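Local coordinates for protein methylaspartate ammonia-lyase (Citrobacter amalonaticus, PDB 1KKO) that catalyses the reversible, magnesium-dependent elimination of ammonia from (2S,3S)-3-methyl-L-aspartate to give mesaconate, at residues Ile167-Gln172 with Glu393-Val398; Ala180-Ile185 with Leu223-Ser228; Lys187-Leu192 with Met389-Gly394; Val191-Leu196 with Arg216-Arg221. One frame throughout, in Å; residues are numbered along the deposited sequence.

Contact 1 (Ile167-Gln172 with Glu393-Val398). With SO4 (sulfate ion), chain C.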
loop_
_atom_site.group_PDB
_atom_site.type_symbol
_atom_site.label_atom_id
_atom_site.label_comp_id
_atom_site.label_asym_id
_atom_site.label_seq_id
_atom_site.Cartn_x
_atom_site.Cartn_y
_atom_site.Cartn_z
ATOM N N ILE A 167 2.950 -2.218 -19.195
ATOM C CA ILE A 167 1.889 -3.209 -19.248
ATOM C C ILE A 167 0.619 -2.503 -18.784
ATOM O O ILE A 167 0.663 -1.789 -17.777
ATOM C CB ILE A 167 2.188 -4.343 -18.244
ATOM C CG1 ILE A 167 3.513 -5.054 -18.545
ATOM C CG2 ILE A 167 1.018 -5.320 -18.170
ATOM C CD1 ILE A 167 3.541 -5.805 -19.848
ATOM N N PRO A 168 -0.520 -2.694 -19.456
ATOM C CA PRO A 168 -1.766 -2.103 -18.971
ATOM C C PRO A 168 -2.120 -2.580 -17.567
ATOM O O PRO A 168 -2.065 -3.778 -17.310
ATOM C CB PRO A 168 -2.799 -2.582 -19.991
ATOM C CG PRO A 168 -2.009 -2.817 -21.225
ATOM C CD PRO A 168 -0.723 -3.402 -20.735
ATOM N N LEU A 169 -2.491 -1.639 -16.704
ATOM C CA LEU A 169 -2.795 -1.929 -15.308
ATOM C C LEU A 169 -4.287 -1.865 -15.033
ATOM O O LEU A 169 -4.992 -1.005 -15.558
ATOM C CB LEU A 169 -2.075 -0.947 -14.381
ATOM C CG LEU A 169 -0.566 -0.829 -14.564
ATOM C CD1 LEU A 169 0.024 0.104 -13.516
ATOM C CD2 LEU A 169 0.087 -2.170 -14.489
ATOM N N PHE A 170 -4.723 -2.752 -14.149
ATOM C CA PHE A 170 -6.129 -2.957 -13.824
ATOM C C PHE A 170 -6.367 -2.702 -12.345
ATOM O O PHE A 170 -5.807 -3.398 -11.495
ATOM C CB PHE A 170 -6.493 -4.406 -14.171
ATOM C CG PHE A 170 -7.869 -4.830 -13.775
ATOM C CD1 PHE A 170 -8.950 -3.980 -13.885
ATOM C CD2 PHE A 170 -8.067 -6.105 -13.288
ATOM C CE1 PHE A 170 -10.211 -4.408 -13.534
ATOM C CE2 PHE A 170 -9.322 -6.535 -12.930
ATOM C CZ PHE A 170 -10.397 -5.688 -13.070
ATOM N N GLY A 171 -7.198 -1.712 -12.039
ATOM C CA GLY A 171 -7.538 -1.371 -10.669
ATOM C C GLY A 171 -8.804 -2.054 -10.196
ATOM O O GLY A 171 -9.771 -2.164 -10.947
ATOM N N GLN A 172 -8.789 -2.528 -8.946
ATOM C CA GLN A 172 -9.954 -3.165 -8.342
ATOM C C GLN A 172 -10.503 -2.342 -7.188
ATOM O O GLN A 172 -9.766 -1.870 -6.325
ATOM C CB GLN A 172 -9.692 -4.628 -7.957
ATOM C CG GLN A 172 -8.935 -4.892 -6.681
ATOM C CD GLN A 172 -9.027 -6.354 -6.259
ATOM O OE1 GLN A 172 -10.107 -6.942 -6.314
ATOM N NE2 GLN A 172 -7.904 -6.943 -5.843
ATOM N N GLU A 393 -2.576 2.733 -2.908
ATOM C CA GLU A 393 -1.330 2.130 -2.479
ATOM C C GLU A 393 -0.822 1.133 -3.509
ATOM O O GLU A 393 0.352 1.135 -3.852
ATOM C CB GLU A 393 -1.511 1.466 -1.123
ATOM C CG GLU A 393 -1.901 2.423 -0.001
ATOM C CD GLU A 393 -3.397 2.546 0.250
ATOM O OE1 GLU A 393 -3.775 2.636 1.440
ATOM O OE2 GLU A 393 -4.190 2.593 -0.712
ATOM N N GLY A 394 -1.699 0.264 -3.989
ATOM C CA GLY A 394 -1.299 -0.702 -5.001
ATOM C C GLY A 394 -0.832 -0.012 -6.266
ATOM O O GLY A 394 0.103 -0.482 -6.912
ATOM N N LEU A 395 -1.467 1.084 -6.653
ATOM C CA LEU A 395 -1.043 1.753 -7.872
ATOM C C LEU A 395 0.354 2.333 -7.656
ATOM O O LEU A 395 1.231 2.219 -8.511
ATOM C CB LEU A 395 -2.022 2.854 -8.287
ATOM C CG LEU A 395 -1.596 3.587 -9.564
ATOM C CD1 LEU A 395 -1.747 2.700 -10.802
ATOM C CD2 LEU A 395 -2.374 4.891 -9.711
ATOM N N ASN A 396 0.553 2.982 -6.524
ATOM C CA ASN A 396 1.865 3.503 -6.179
ATOM C C ASN A 396 2.907 2.387 -6.300
ATOM O O ASN A 396 3.955 2.566 -6.900
ATOM C CB ASN A 396 1.753 4.051 -4.746
ATOM C CG ASN A 396 3.018 4.661 -4.210
ATOM O OD1 ASN A 396 4.134 4.487 -4.739
ATOM N ND2 ASN A 396 2.850 5.399 -3.121
ATOM N N ILE A 397 2.626 1.227 -5.718
ATOM C CA ILE A 397 3.572 0.113 -5.742
ATOM C C ILE A 397 3.834 -0.410 -7.162
ATOM O O ILE A 397 4.980 -0.553 -7.576
ATOM C CB ILE A 397 3.045 -1.013 -4.815
ATOM C CG1 ILE A 397 3.192 -0.594 -3.341
ATOM C CG2 ILE A 397 3.745 -2.350 -5.094
ATOM C CD1 ILE A 397 2.282 -1.324 -2.416
ATOM N N VAL A 398 2.776 -0.701 -7.900
ATOM C CA VAL A 398 2.918 -1.345 -9.211
ATOM C C VAL A 398 3.354 -0.363 -10.302
ATOM O O VAL A 398 4.341 -0.604 -11.006
ATOM C CB VAL A 398 1.626 -2.064 -9.588
ATOM C CG1 VAL A 398 1.704 -2.584 -10.996
ATOM C CG2 VAL A 398 1.384 -3.213 -8.637
HETATM S S SO4 C . -8.646 -11.030 -4.747
HETATM O O1 SO4 C . -7.849 -12.079 -4.064
HETATM O O2 SO4 C . -9.983 -11.105 -4.045
HETATM O O3 SO4 C . -8.037 -9.719 -4.556
HETATM O O4 SO4 C . -8.864 -11.282 -6.192
#
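At the seam of the TIM barrel, Leu169 of the first strand, 169-170, packs against Leu395 and Val398 of the last helix, 392-410. The isobutyl fork of Leu169 straddles a single methyl: Val398 CG1 lies 3.9 Å from Leu169 CD2 and 4.0 Å from Leu169 CD1, the two side chains running past each other in opposite directions. Val398 offers this methyl because CG1 stands anti to the backbone N (chi1 173°). Leu395 comes in almost at a right angle, and its CD1 reaches Leu169 CD1 at 4.2 Å. No hydrogen bond joins strand to helix, so the grip is purely apolar and wholly buried; Met383 of strand 382-384 touches both Leu169 and Val398 and lines the same interior.

Three residues on, the chain enters the active site. Gln172, a substrate-binding residue, gives an almost straight hydrogen bond from NE2 to sulfate O3 (3.1 Å, 167° at the hydrogen). Thr360, Cys361 and the proton acceptor Lys331 bind the same ion, which therefore sits in the substrate pocket. Packing of helix 392-410 on strand 169-170, with a ligand residue just past the strand end, is typical of a TIM barrel, here that of an enolase-superfamily enzyme.

Contact 2 (Ala180-Ile185 with Leu223-Ser228)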
loop_
_atom_site.group_PDB
_atom_site.type_symbol
_atom_site.label_atom_id
_atom_site.label_comp_id
_atom_site.label_asym_id
_atom_site.label_seq_id
_atom_site.Cartn_x
_atom_site.Cartn_y
_atom_site.Cartn_z
ATOM N N ALA A 180 -14.170 4.446 -5.860
ATOM C CA ALA A 180 -12.904 3.968 -6.400
ATOM C C ALA A 180 -12.763 4.293 -7.878
ATOM O O ALA A 180 -11.654 4.508 -8.366
ATOM C CB ALA A 180 -12.738 2.486 -6.153
ATOM N N VAL A 181 -13.880 4.338 -8.597
ATOM C CA VAL A 181 -13.857 4.698 -10.007
ATOM C C VAL A 181 -13.331 6.123 -10.172
ATOM O O VAL A 181 -12.509 6.397 -11.047
ATOM C CB VAL A 181 -15.249 4.520 -10.648
ATOM C CG1 VAL A 181 -15.368 5.263 -11.974
ATOM C CG2 VAL A 181 -15.519 3.046 -10.860
ATOM N N ASP A 182 -13.791 7.034 -9.322
ATOM C CA ASP A 182 -13.306 8.412 -9.381
ATOM C C ASP A 182 -11.798 8.462 -9.161
ATOM O O ASP A 182 -11.085 9.165 -9.878
ATOM C CB ASP A 182 -13.979 9.285 -8.328
ATOM C CG ASP A 182 -15.444 9.508 -8.594
ATOM O OD1 ASP A 182 -15.929 9.131 -9.683
ATOM O OD2 ASP A 182 -16.182 10.056 -7.741
ATOM N N LYS A 183 -11.317 7.716 -8.164
ATOM C CA LYS A 183 -9.888 7.637 -7.896
ATOM C C LYS A 183 -9.134 7.165 -9.126
ATOM O O LYS A 183 -8.111 7.723 -9.505
ATOM C CB LYS A 183 -9.605 6.643 -6.772
ATOM C CG LYS A 183 -10.010 7.060 -5.384
ATOM C CD LYS A 183 -9.503 5.989 -4.430
ATOM C CE LYS A 183 -9.757 6.274 -2.966
ATOM N NZ LYS A 183 -9.291 5.089 -2.175
HETATM N N MSE A 184 -9.663 6.128 -9.753
HETATM C CA MSE A 184 -9.021 5.521 -10.907
HETATM C C MSE A 184 -8.996 6.452 -12.110
HETATM O O MSE A 184 -8.012 6.490 -12.843
HETATM C CB MSE A 184 -9.700 4.206 -11.232
HETATM C CG MSE A 184 -9.293 3.135 -10.249
HETATM SE SE MSE A 184 -10.246 1.480 -10.468
HETATM C CE MSE A 184 -10.216 0.824 -8.678
ATOM N N ILE A 185 -10.064 7.219 -12.298
ATOM C CA ILE A 185 -10.088 8.201 -13.381
ATOM C C ILE A 185 -9.061 9.300 -13.090
ATOM O O ILE A 185 -8.285 9.690 -13.967
ATOM C CB ILE A 185 -11.492 8.810 -13.554
ATOM C CG1 ILE A 185 -12.476 7.750 -14.043
ATOM C CG2 ILE A 185 -11.440 10.000 -14.500
ATOM C CD1 ILE A 185 -13.923 8.114 -13.826
ATOM N N LEU A 223 -16.503 9.246 -19.111
ATOM C CA LEU A 223 -16.651 10.248 -20.164
ATOM C C LEU A 223 -16.868 11.648 -19.587
ATOM O O LEU A 223 -16.424 12.633 -20.178
ATOM C CB LEU A 223 -17.775 9.858 -21.131
ATOM C CG LEU A 223 -17.499 8.581 -21.938
ATOM C CD1 LEU A 223 -18.729 8.151 -22.725
ATOM C CD2 LEU A 223 -16.308 8.775 -22.860
ATOM N N SER A 224 -17.511 11.735 -18.426
ATOM C CA SER A 224 -17.763 13.024 -17.772
ATOM C C SER A 224 -16.531 13.607 -17.069
ATOM O O SER A 224 -16.224 14.792 -17.216
ATOM C CB SER A 224 -18.885 12.877 -16.742
ATOM O OG SER A 224 -19.092 14.091 -16.039
ATOM N N LEU A 225 -15.830 12.775 -16.303
ATOM C CA LEU A 225 -14.720 13.243 -15.470
ATOM C C LEU A 225 -13.350 13.323 -16.149
ATOM O O LEU A 225 -12.480 14.067 -15.694
ATOM C CB LEU A 225 -14.601 12.362 -14.218
ATOM C CG LEU A 225 -15.547 12.667 -13.057
ATOM C CD1 LEU A 225 -16.997 12.592 -13.482
ATOM C CD2 LEU A 225 -15.268 11.711 -11.906
ATOM N N ARG A 226 -13.135 12.568 -17.221
ATOM C CA ARG A 226 -11.808 12.535 -17.834
ATOM C C ARG A 226 -11.343 13.924 -18.272
ATOM O O ARG A 226 -12.133 14.721 -18.785
ATOM C CB ARG A 226 -11.763 11.563 -19.006
ATOM C CG ARG A 226 -12.562 11.990 -20.214
ATOM C CD ARG A 226 -12.565 10.956 -21.313
ATOM N NE ARG A 226 -13.448 11.340 -22.407
ATOM C CZ ARG A 226 -13.674 10.602 -23.483
ATOM N NH1 ARG A 226 -13.084 9.424 -23.632
ATOM N NH2 ARG A 226 -14.502 11.045 -24.421
ATOM N N SER A 227 -10.052 14.190 -18.078
ATOM C CA SER A 227 -9.459 15.493 -18.397
ATOM C C SER A 227 -9.106 15.667 -19.879
ATOM O O SER A 227 -8.743 16.763 -20.307
ATOM C CB SER A 227 -8.218 15.741 -17.528
ATOM O OG SER A 227 -7.188 14.805 -17.799
ATOM N N SER A 228 -9.202 14.597 -20.661
ATOM C CA SER A 228 -8.949 14.680 -22.096
ATOM C C SER A 228 -9.656 13.519 -22.795
ATOM O O SER A 228 -9.809 12.444 -22.209
ATOM C CB SER A 228 -7.443 14.695 -22.398
ATOM O OG SER A 228 -6.949 13.429 -22.803
#
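Leu225, in the last turn of helix 209-225, packs over Asp182 and Ile185 of helix 179-186. Both helices belong to the outer layer of the TIM barrel, following the first and second strands. The tight part is small and lies where helix 209-225 stops. Ile185 meets the end of that helix with one branch, CG2, which its chi1 of -67° sets anti to the backbone N; this methyl is 4.0 Å from Leu225 CB and 4.1 Å from the backbone N of Arg226, the first residue to leave helical geometry. The Ile185 and Leu225 side chains cross at roughly a right angle, and the backbones come close here, with Ile185 CA 6.4 Å from Arg226 CA. Ile222, a turn earlier, adds to the cover of Ile185, while Ile33 of the second subunit packs on Leu225.

Beyond this point the contact loosens. Ser224 and Ser227 are exposed to solvent, and the Arg226 side chain runs away from helix 179-186, extended beyond CG. Its NH1 is hydrogen-bonded to the carbonyl of Tyr231, and Leu223 CD2 sits over one face of the guanidinium near its rim. No hydrogen bond spans the two segments.

Asp182 is the polar exception on the packed side, and its carboxylate is well satisfied: OD1 pairs with Arg221 NE, and OD2 accepts from the backbone N of Phe32 of the second subunit. Leu225 CD2 then rests against that carboxylate, 3.5 Å from Asp182 OD1.

Contact 3 (Lys187-Leu192 with Met389-Gly394)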
loop_
_atom_site.group_PDB
_atom_site.type_symbol
_atom_site.label_atom_id
_atom_site.label_comp_id
_atom_site.label_asym_id
_atom_site.label_seq_id
_atom_site.Cartn_x
_atom_site.Cartn_y
_atom_site.Cartn_z
ATOM N N LYS A 187 -6.378 9.067 -11.552
ATOM C CA LYS A 187 -5.031 8.519 -11.726
ATOM C C LYS A 187 -4.813 7.797 -13.064
ATOM O O LYS A 187 -3.848 7.052 -13.222
ATOM C CB LYS A 187 -4.659 7.657 -10.518
ATOM C CG LYS A 187 -4.490 8.535 -9.277
ATOM C CD LYS A 187 -4.081 7.801 -8.031
ATOM C CE LYS A 187 -3.730 8.774 -6.915
ATOM N NZ LYS A 187 -3.474 8.079 -5.605
ATOM N N GLY A 188 -5.706 8.054 -14.025
ATOM C CA GLY A 188 -5.567 7.594 -15.398
ATOM C C GLY A 188 -5.380 6.104 -15.572
ATOM O O GLY A 188 -4.640 5.656 -16.446
ATOM N N VAL A 189 -6.099 5.324 -14.782
ATOM C CA VAL A 189 -5.898 3.882 -14.790
ATOM C C VAL A 189 -6.312 3.266 -16.127
ATOM O O VAL A 189 -7.340 3.629 -16.699
ATOM C CB VAL A 189 -6.606 3.242 -13.591
ATOM C CG1 VAL A 189 -6.489 1.735 -13.612
ATOM C CG2 VAL A 189 -6.001 3.781 -12.307
ATOM N N ASP A 190 -5.511 2.336 -16.631
ATOM C CA ASP A 190 -5.750 1.767 -17.960
ATOM C C ASP A 190 -6.996 0.892 -18.053
ATOM O O ASP A 190 -7.665 0.876 -19.086
ATOM C CB ASP A 190 -4.566 0.909 -18.407
ATOM C CG ASP A 190 -3.236 1.619 -18.304
ATOM O OD1 ASP A 190 -3.085 2.724 -18.872
ATOM O OD2 ASP A 190 -2.278 1.116 -17.693
ATOM N N VAL A 191 -7.273 0.125 -17.000
ATOM C CA VAL A 191 -8.359 -0.839 -16.987
ATOM C C VAL A 191 -9.028 -0.757 -15.618
ATOM O O VAL A 191 -8.338 -0.668 -14.600
ATOM C CB VAL A 191 -7.831 -2.267 -17.225
ATOM C CG1 VAL A 191 -8.999 -3.240 -17.413
ATOM C CG2 VAL A 191 -6.883 -2.318 -18.426
ATOM N N LEU A 192 -10.353 -0.830 -15.569
ATOM C CA LEU A 192 -11.053 -0.632 -14.312
ATOM C C LEU A 192 -12.461 -1.163 -14.447
ATOM O O LEU A 192 -12.942 -1.325 -15.569
ATOM C CB LEU A 192 -11.089 0.860 -13.957
ATOM C CG LEU A 192 -12.001 1.771 -14.780
ATOM C CD1 LEU A 192 -12.194 3.096 -14.057
ATOM C CD2 LEU A 192 -11.503 1.989 -16.204
HETATM N N MSE A 389 -6.965 -3.114 -0.873
HETATM C CA MSE A 389 -8.266 -2.670 -1.350
HETATM C C MSE A 389 -8.380 -1.154 -1.381
HETATM O O MSE A 389 -9.411 -0.629 -1.775
HETATM C CB MSE A 389 -9.395 -3.297 -0.535
HETATM C CG MSE A 389 -9.641 -4.751 -0.923
HETATM SE SE MSE A 389 -10.160 -4.927 -2.801
HETATM C CE MSE A 389 -11.180 -6.506 -2.743
ATOM N N GLY A 390 -7.327 -0.436 -1.006
ATOM C CA GLY A 390 -7.371 1.013 -1.056
ATOM C C GLY A 390 -7.142 1.590 -2.435
ATOM O O GLY A 390 -7.436 2.765 -2.669
ATOM N N PHE A 391 -6.627 0.751 -3.337
ATOM C CA PHE A 391 -6.268 1.081 -4.718
ATOM C C PHE A 391 -5.055 2.013 -4.835
ATOM O O PHE A 391 -4.108 1.724 -5.569
ATOM C CB PHE A 391 -7.448 1.636 -5.537
ATOM C CG PHE A 391 -6.995 2.364 -6.762
ATOM C CD1 PHE A 391 -6.984 3.748 -6.786
ATOM C CD2 PHE A 391 -6.484 1.680 -7.862
ATOM C CE1 PHE A 391 -6.504 4.422 -7.864
ATOM C CE2 PHE A 391 -6.002 2.382 -8.944
ATOM C CZ PHE A 391 -6.018 3.748 -8.934
ATOM N N ASP A 392 -5.067 3.122 -4.115
ATOM C CA ASP A 392 -3.998 4.108 -4.266
ATOM C C ASP A 392 -2.639 3.506 -3.983
ATOM O O ASP A 392 -1.656 3.759 -4.697
ATOM C CB ASP A 392 -4.224 5.284 -3.319
ATOM C CG ASP A 392 -5.528 5.951 -3.531
ATOM O OD1 ASP A 392 -5.719 6.534 -4.628
ATOM O OD2 ASP A 392 -6.416 5.922 -2.641
ATOM N N GLU A 393 -2.576 2.733 -2.908
ATOM C CA GLU A 393 -1.330 2.130 -2.479
ATOM C C GLU A 393 -0.822 1.133 -3.509
ATOM O O GLU A 393 0.352 1.135 -3.852
ATOM C CB GLU A 393 -1.511 1.466 -1.123
ATOM C CG GLU A 393 -1.901 2.423 -0.001
ATOM C CD GLU A 393 -3.397 2.546 0.250
ATOM O OE1 GLU A 393 -3.775 2.636 1.440
ATOM O OE2 GLU A 393 -4.190 2.593 -0.712
ATOM N N GLY A 394 -1.699 0.264 -3.989
ATOM C CA GLY A 394 -1.299 -0.702 -5.001
ATOM C C GLY A 394 -0.832 -0.012 -6.266
ATOM O O GLY A 394 0.103 -0.482 -6.912
HETATM O O HOH W 1 -1.643 5.999 -6.229
#
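Lys187 and Asp392 meet at about a right angle, the lysine chain extended beyond CG and the aspartate reaching across its end. Lys187 NZ comes within 2.9 Å of Asp392 OD1 in a salt bridge, approaching from above the carboxylate, 37° out of its plane. A water bridges the same pair of residues, accepting from Lys187 NZ at 2.8 Å and donating to Asp392 O at 2.7 Å.

Next to this polar bridge the Phe391 ring lies alongside Val189, the two side chains running in opposite senses. Val189 CG2 sits at the ring edge, near its plane, 3.4 Å from Phe391 CZ and 3.6 Å from Phe391 CE2. The methylenes of Lys187 pass obliquely by the same ring, CD being 4.2 Å from Phe391 CE1. Phe391 holds the N-cap position of helix 392-410. Gly188, between the two contributors on the other side, closes helix 179-186 as the C-prime residue of a Schellman motif, so the contact joins the end of the first barrel helix to the start of the last.

The ion pair is buried and shared. Four acceptors ring Lys187 NZ: Asp392 OD1, the water, and Ser13 O and Phe15 O of the second subunit. With three N-H to give, at least one hydrogen must be shared or the bonds alternate. Asp392 takes Tyr16 OH of that subunit on OD1 and Lys183 on OD2. Such a network probably keeps both groups charged and ties the barrel seam to the dimer interface.

Contact 4 (Val191-Leu196 with Arg216-Arg221)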
loop_
_atom_site.group_PDB
_atom_site.type_symbol
_atom_site.label_atom_id
_atom_site.label_comp_id
_atom_site.label_asym_id
_atom_site.label_seq_id
_atom_site.Cartn_x
_atom_site.Cartn_y
_atom_site.Cartn_z
ATOM N N VAL A 191 -7.273 0.125 -17.000
ATOM C CA VAL A 191 -8.359 -0.839 -16.987
ATOM C C VAL A 191 -9.028 -0.757 -15.618
ATOM O O VAL A 191 -8.338 -0.668 -14.600
ATOM C CB VAL A 191 -7.831 -2.267 -17.225
ATOM C CG1 VAL A 191 -8.999 -3.240 -17.413
ATOM C CG2 VAL A 191 -6.883 -2.318 -18.426
ATOM N N LEU A 192 -10.353 -0.830 -15.569
ATOM C CA LEU A 192 -11.053 -0.632 -14.312
ATOM C C LEU A 192 -12.461 -1.163 -14.447
ATOM O O LEU A 192 -12.942 -1.325 -15.569
ATOM C CB LEU A 192 -11.089 0.860 -13.957
ATOM C CG LEU A 192 -12.001 1.771 -14.780
ATOM C CD1 LEU A 192 -12.194 3.096 -14.057
ATOM C CD2 LEU A 192 -11.503 1.989 -16.204
ATOM N N PRO A 193 -13.183 -1.342 -13.344
ATOM C CA PRO A 193 -12.762 -1.165 -11.956
ATOM C C PRO A 193 -12.977 -2.416 -11.100
ATOM O O PRO A 193 -12.933 -2.304 -9.869
ATOM C CB PRO A 193 -13.769 -0.133 -11.488
ATOM C CG PRO A 193 -15.060 -0.693 -12.108
ATOM C CD PRO A 193 -14.649 -1.391 -13.407
ATOM N N HIS A 194 -13.221 -3.557 -11.745
ATOM C CA HIS A 194 -13.533 -4.829 -11.099
ATOM C C HIS A 194 -14.969 -4.857 -10.529
ATOM O O HIS A 194 -15.788 -5.693 -10.951
ATOM C CB HIS A 194 -12.461 -5.211 -10.070
ATOM C CG HIS A 194 -12.688 -6.544 -9.444
ATOM N ND1 HIS A 194 -11.957 -7.671 -9.749
ATOM C CD2 HIS A 194 -13.585 -6.917 -8.503
ATOM C CE1 HIS A 194 -12.403 -8.680 -9.020
ATOM N NE2 HIS A 194 -13.377 -8.243 -8.243
ATOM N N ALA A 195 -15.248 -3.966 -9.575
ATOM C CA ALA A 195 -16.593 -3.708 -9.043
ATOM C C ALA A 195 -17.200 -4.762 -8.136
ATOM O O ALA A 195 -18.310 -4.566 -7.644
ATOM C CB ALA A 195 -17.549 -3.364 -10.173
ATOM N N LEU A 196 -16.498 -5.870 -7.928
ATOM C CA LEU A 196 -16.906 -6.904 -6.970
ATOM C C LEU A 196 -18.407 -7.182 -7.047
ATOM O O LEU A 196 -19.140 -7.028 -6.068
ATOM C CB LEU A 196 -16.497 -6.491 -5.555
ATOM C CG LEU A 196 -16.556 -7.574 -4.476
ATOM C CD1 LEU A 196 -15.679 -8.748 -4.783
ATOM C CD2 LEU A 196 -16.158 -6.954 -3.152
ATOM N N ARG A 216 -23.425 1.548 -17.310
ATOM C CA ARG A 216 -23.783 2.841 -17.874
ATOM C C ARG A 216 -23.261 3.969 -16.992
ATOM O O ARG A 216 -22.724 4.963 -17.489
ATOM C CB ARG A 216 -25.302 2.947 -18.028
ATOM C CG ARG A 216 -25.763 4.240 -18.678
ATOM C CD ARG A 216 -25.211 4.447 -20.061
ATOM N NE ARG A 216 -25.101 5.859 -20.399
ATOM C CZ ARG A 216 -25.261 6.350 -21.619
ATOM N NH1 ARG A 216 -25.537 5.541 -22.637
ATOM N NH2 ARG A 216 -25.142 7.654 -21.820
ATOM N N TRP A 217 -23.429 3.811 -15.683
ATOM C CA TRP A 217 -22.940 4.801 -14.738
ATOM C C TRP A 217 -21.429 4.935 -14.890
ATOM O O TRP A 217 -20.883 6.033 -14.885
ATOM C CB TRP A 217 -23.270 4.417 -13.300
ATOM C CG TRP A 217 -22.687 5.399 -12.354
ATOM C CD1 TRP A 217 -23.252 6.568 -11.940
ATOM C CD2 TRP A 217 -21.384 5.357 -11.767
ATOM N NE1 TRP A 217 -22.396 7.242 -11.105
ATOM C CE2 TRP A 217 -21.240 6.518 -10.981
ATOM C CE3 TRP A 217 -20.328 4.440 -11.800
ATOM C CZ2 TRP A 217 -20.081 6.793 -10.253
ATOM C CZ3 TRP A 217 -19.183 4.717 -11.079
ATOM C CH2 TRP A 217 -19.073 5.877 -10.311
ATOM N N LEU A 218 -20.769 3.793 -15.034
ATOM C CA LEU A 218 -19.320 3.724 -15.140
ATOM C C LEU A 218 -18.797 4.424 -16.390
ATOM O O LEU A 218 -17.915 5.282 -16.311
ATOM C CB LEU A 218 -18.909 2.254 -15.120
ATOM C CG LEU A 218 -17.461 1.904 -15.428
ATOM C CD1 LEU A 218 -16.520 2.589 -14.457
ATOM C CD2 LEU A 218 -17.317 0.400 -15.369
ATOM N N SER A 219 -19.341 4.077 -17.550
ATOM C CA SER A 219 -18.902 4.733 -18.776
ATOM C C SER A 219 -19.259 6.229 -18.759
ATOM O O SER A 219 -18.466 7.061 -19.194
ATOM C CB SER A 219 -19.448 4.035 -20.014
ATOM O OG SER A 219 -20.851 3.968 -19.980
ATOM N N ASP A 220 -20.438 6.567 -18.243
ATOM C CA ASP A 220 -20.822 7.976 -18.107
ATOM C C ASP A 220 -19.808 8.730 -17.236
ATOM O O ASP A 220 -19.399 9.842 -17.563
ATOM C CB ASP A 220 -22.202 8.113 -17.453
ATOM C CG ASP A 220 -23.352 8.053 -18.446
ATOM O OD1 ASP A 220 -23.119 8.197 -19.660
ATOM O OD2 ASP A 220 -24.525 7.865 -18.072
ATOM N N ARG A 221 -19.407 8.116 -16.123
ATOM C CA ARG A 221 -18.505 8.760 -15.178
ATOM C C ARG A 221 -17.157 9.025 -15.817
ATOM O O ARG A 221 -16.579 10.097 -15.651
ATOM C CB ARG A 221 -18.319 7.886 -13.939
ATOM C CG ARG A 221 -17.719 8.612 -12.756
ATOM C CD ARG A 221 -18.653 9.658 -12.157
ATOM N NE ARG A 221 -18.153 10.192 -10.899
ATOM C CZ ARG A 221 -18.696 11.211 -10.254
ATOM N NH1 ARG A 221 -19.772 11.824 -10.744
ATOM N NH2 ARG A 221 -18.163 11.631 -9.120
#
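Leu192 opens the contact loosely, its CD1 4.4 Å from CD1 of Leu218 on helix 209-225. Pro193 follows through a cis peptide bond, and its side chain turns to the helix as that of Leu192 does, although neighbouring residues of a strand normally face opposite sides. The CD-CG side of the proline does the touching, the two side chains reaching toward each other: Leu218 CD2 lies 3.8 Å from Pro193 CD and 4.1 Å from Pro193 CG. Leu218 gets there because its CG stands anti to the backbone N (chi1 171°), which sends the branch inward from the helix. Val181 of helix 179-186 packs on both Pro193 and Leu218. This is the second beta/alpha unit of the TIM barrel, strand 191-194 backed by helix 209-225, which follows it after the short helix 200-204.

At His194, the transition-state stabiliser, the chain turns to the active site; its NE2 is hydrogen-bonded to Tyr240 OH, and its side chain touches Asp238, a magnesium ligand. Ala195 comes next, with a weak bond from its N back to Pro193 O at 2.9 Å, while its own carbonyl accepts from Arg177 NE.

Overall arrangement
All four contacts sit where the barrel closes, around its first two strands. Contacts 1 and 3 lie closest, with centres about 5 Å apart; both use helix 392-410, and Leu169 N to Asp190 OD2 (2.9 Å) links their strand sides. Helix 179-186 of contact 2 connects to the rest: Lys183 NZ is 3.0 Å from Gly390 O in contact 3, Asp182 OD1 is 2.7 Å from Arg221 NE in contact 4, and the Met184 (selenomethionine) SE lies 3.6 Å from Leu192 CB, shared by contacts 3 and 4. Contacts 1 and 4 meet in the active site, where Gln172 CB and His194 CB are 3.5 Å apart. All four contacts also reach the second subunit, contact 4 through Arg221 alone.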